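Local coordinates for monoacylglycerol lipase (Palaeococcus ferrophilus, PDB 6QE2), which probably hydrolyses monoacylglycerols to glycerol and free fatty acid, as a monoglyceride lipase with an alpha/beta-hydrolase fold, at residues 24-29 with 43-48. Sequence-based numbering, arbitrary orientation.
Sequences EHSGRY and VYAFDW
Ser26 grips Asp47 where, in this alpha/beta-hydrolase fold, the loop after strand 15-19 meets the C-terminal end of neighbouring parallel strand 42-46. The tight part centres on one oxygen, Asp47 OD1, which accepts two bonds: from Ser26 N at 2.8 Å, nearly straight at 164°, and from Ser26 OG at 2.6 Å. Both donors lie on its syn side yet reach it from opposite faces of the carboxylate plane, an arrangement that would limit rotation of the group. Ser26 OG sits between its own backbone N and carbonyl carbon (chi1 61°), a rotamer that places the hydroxyl on the same acceptor as the amide of Ser26. On the strand side Ser26 CB meets the methyl of Ala45, CB to CB 3.9 Å, and the Ser26 side chain also touches Leu18 and Tyr4.

The His25 side is looser: His25 makes no direct hydrogen bond to 43-48, and His25 CB lies 3.7 Å from Asp47 OD2. The ring leads away from the strand, its NE2 hydrogen-bonded to Asp162 OD2, while Arg28 CG lies over one ring face. Lys53 N also bonds Asp47 OD2, so both carboxylate oxygens are engaged. His25 ND1 and Asp47 OD2, 4.6 Å apart, are bridged by a water that donates to Asp47 OD2 at 2.6 Å and is hydrogen-bonded to His25 ND1 at 3.0 Å.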
loop_
_atom_site.group_PDB
_atom_site.type_symbol
_atom_site.label_atom_id
_atom_site.label_comp_id
_atom_site.label_asym_id
_atom_site.label_seq_id
_atom_site.Cartn_x
_atom_site.Cartn_y
_atom_site.Cartn_z
ATOM N N GLU A 24 10.027 0.415 -1.377
ATOM C CA GLU A 24 10.028 -0.580 -2.454
ATOM C C GLU A 24 9.577 0.072 -3.754
ATOM O O GLU A 24 9.830 1.281 -3.979
ATOM C CB GLU A 24 9.159 -1.764 -2.033
ATOM C CG GLU A 24 7.674 -1.362 -1.880
ATOM C CD GLU A 24 6.719 -2.554 -1.939
ATOM O OE1 GLU A 24 7.175 -3.705 -2.108
ATOM O OE2 GLU A 24 5.518 -2.323 -1.727
ATOM N N HIS A 25 9.005 -0.729 -4.657
ATOM C CA HIS A 25 8.716 -0.215 -5.992
ATOM C C HIS A 25 7.811 -1.228 -6.662
ATOM O O HIS A 25 7.625 -2.338 -6.176
ATOM C CB HIS A 25 9.990 0.013 -6.855
ATOM C CG HIS A 25 10.803 -1.224 -7.022
ATOM N ND1 HIS A 25 10.700 -2.037 -8.141
ATOM C CD2 HIS A 25 11.676 -1.829 -6.185
ATOM C CE1 HIS A 25 11.515 -3.071 -7.986
ATOM N NE2 HIS A 25 12.111 -2.965 -6.803
ATOM N N SER A 26 7.250 -0.834 -7.812
ATOM C CA SER A 26 6.213 -1.662 -8.421
ATOM C C SER A 26 6.770 -2.921 -9.072
ATOM O O SER A 26 6.005 -3.857 -9.324
ATOM C CB SER A 26 5.419 -0.846 -9.444
ATOM O OG SER A 26 6.257 -0.378 -10.492
ATOM N N GLY A 27 8.080 -2.982 -9.318
ATOM C CA GLY A 27 8.656 -4.158 -9.946
ATOM C C GLY A 27 8.627 -5.408 -9.088
ATOM O O GLY A 27 8.831 -6.504 -9.620
ATOM N N ARG A 28 8.347 -5.280 -7.791
ATOM C CA ARG A 28 8.270 -6.455 -6.937
ATOM C C ARG A 28 6.956 -7.208 -7.090
ATOM O O ARG A 28 6.797 -8.270 -6.485
ATOM C CB ARG A 28 8.449 -6.056 -5.470
ATOM C CG ARG A 28 9.764 -5.373 -5.164
ATOM C CD ARG A 28 9.901 -5.165 -3.660
ATOM N NE ARG A 28 10.063 -6.431 -2.946
ATOM C CZ ARG A 28 9.561 -6.676 -1.737
ATOM N NH1 ARG A 28 8.838 -5.755 -1.120
ATOM N NH2 ARG A 28 9.768 -7.847 -1.151
ATOM N N TYR A 29 6.019 -6.695 -7.887
ATOM C CA TYR A 29 4.668 -7.236 -7.965
ATOM C C TYR A 29 4.418 -7.981 -9.273
ATOM O O TYR A 29 3.271 -8.101 -9.712
ATOM C CB TYR A 29 3.647 -6.118 -7.776
ATOM C CG TYR A 29 3.689 -5.563 -6.378
ATOM C CD1 TYR A 29 4.576 -4.548 -6.037
ATOM C CD2 TYR A 29 2.867 -6.078 -5.391
ATOM C CE1 TYR A 29 4.626 -4.054 -4.739
ATOM C CE2 TYR A 29 2.909 -5.588 -4.099
ATOM C CZ TYR A 29 3.788 -4.575 -3.782
ATOM O OH TYR A 29 3.821 -4.098 -2.484
ATOM N N VAL A 43 -3.451 -3.589 -15.516
ATOM C CA VAL A 43 -2.824 -3.094 -14.294
ATOM C C VAL A 43 -2.038 -1.845 -14.649
ATOM O O VAL A 43 -1.244 -1.856 -15.597
ATOM C CB VAL A 43 -1.912 -4.143 -13.634
ATOM C CG1 VAL A 43 -1.241 -3.551 -12.384
ATOM C CG2 VAL A 43 -2.709 -5.396 -13.277
ATOM N N TYR A 44 -2.277 -0.767 -13.906
ATOM C CA TYR A 44 -1.538 0.479 -14.057
ATOM C C TYR A 44 -0.588 0.565 -12.875
ATOM O O TYR A 44 -1.030 0.672 -11.726
ATOM C CB TYR A 44 -2.478 1.683 -14.113
ATOM C CG TYR A 44 -1.837 2.960 -14.623
ATOM C CD1 TYR A 44 -0.785 3.558 -13.939
ATOM C CD2 TYR A 44 -2.285 3.565 -15.785
ATOM C CE1 TYR A 44 -0.198 4.721 -14.402
ATOM C CE2 TYR A 44 -1.704 4.730 -16.255
ATOM C CZ TYR A 44 -0.663 5.303 -15.552
ATOM O OH TYR A 44 -0.081 6.464 -16.005
ATOM N N ALA A 45 0.707 0.495 -13.154
ATOM C CA ALA A 45 1.723 0.544 -12.116
ATOM C C ALA A 45 2.484 1.856 -12.201
ATOM O O ALA A 45 2.647 2.434 -13.278
ATOM C CB ALA A 45 2.698 -0.631 -12.245
ATOM N N PHE A 46 2.955 2.322 -11.051
ATOM C CA PHE A 46 3.836 3.478 -11.027
ATOM C C PHE A 46 4.757 3.325 -9.829
ATOM O O PHE A 46 4.449 2.609 -8.877
ATOM C CB PHE A 46 3.064 4.807 -10.940
ATOM C CG PHE A 46 2.368 5.027 -9.612
ATOM C CD1 PHE A 46 1.103 4.509 -9.374
ATOM C CD2 PHE A 46 2.993 5.738 -8.597
ATOM C CE1 PHE A 46 0.471 4.705 -8.153
ATOM C CE2 PHE A 46 2.369 5.931 -7.369
ATOM C CZ PHE A 46 1.106 5.411 -7.149
ATOM N N ASP A 47 5.894 4.003 -9.888
ATOM C CA ASP A 47 6.785 4.102 -8.742
ATOM C C ASP A 47 6.617 5.480 -8.122
ATOM O O ASP A 47 6.616 6.491 -8.832
ATOM C CB ASP A 47 8.239 3.847 -9.150
ATOM C CG ASP A 47 8.510 2.377 -9.456
ATOM O OD1 ASP A 47 7.596 1.549 -9.262
ATOM O OD2 ASP A 47 9.636 2.042 -9.882
ATOM N N TRP A 48 6.408 5.512 -6.803
ATOM C CA TRP A 48 6.268 6.770 -6.084
ATOM C C TRP A 48 7.457 7.685 -6.340
ATOM O O TRP A 48 8.563 7.203 -6.616
ATOM C CB TRP A 48 6.197 6.538 -4.578
ATOM C CG TRP A 48 4.959 5.928 -3.998
ATOM C CD1 TRP A 48 4.348 4.761 -4.370
ATOM C CD2 TRP A 48 4.242 6.406 -2.853
ATOM N NE1 TRP A 48 3.276 4.507 -3.547
ATOM C CE2 TRP A 48 3.191 5.500 -2.605
ATOM C CE3 TRP A 48 4.383 7.520 -2.017
ATOM C CZ2 TRP A 48 2.281 5.676 -1.560
ATOM C CZ3 TRP A 48 3.483 7.691 -0.976
ATOM C CH2 TRP A 48 2.442 6.776 -0.759
HETATM O O HOH W 1 10.061 -0.434 -10.618
#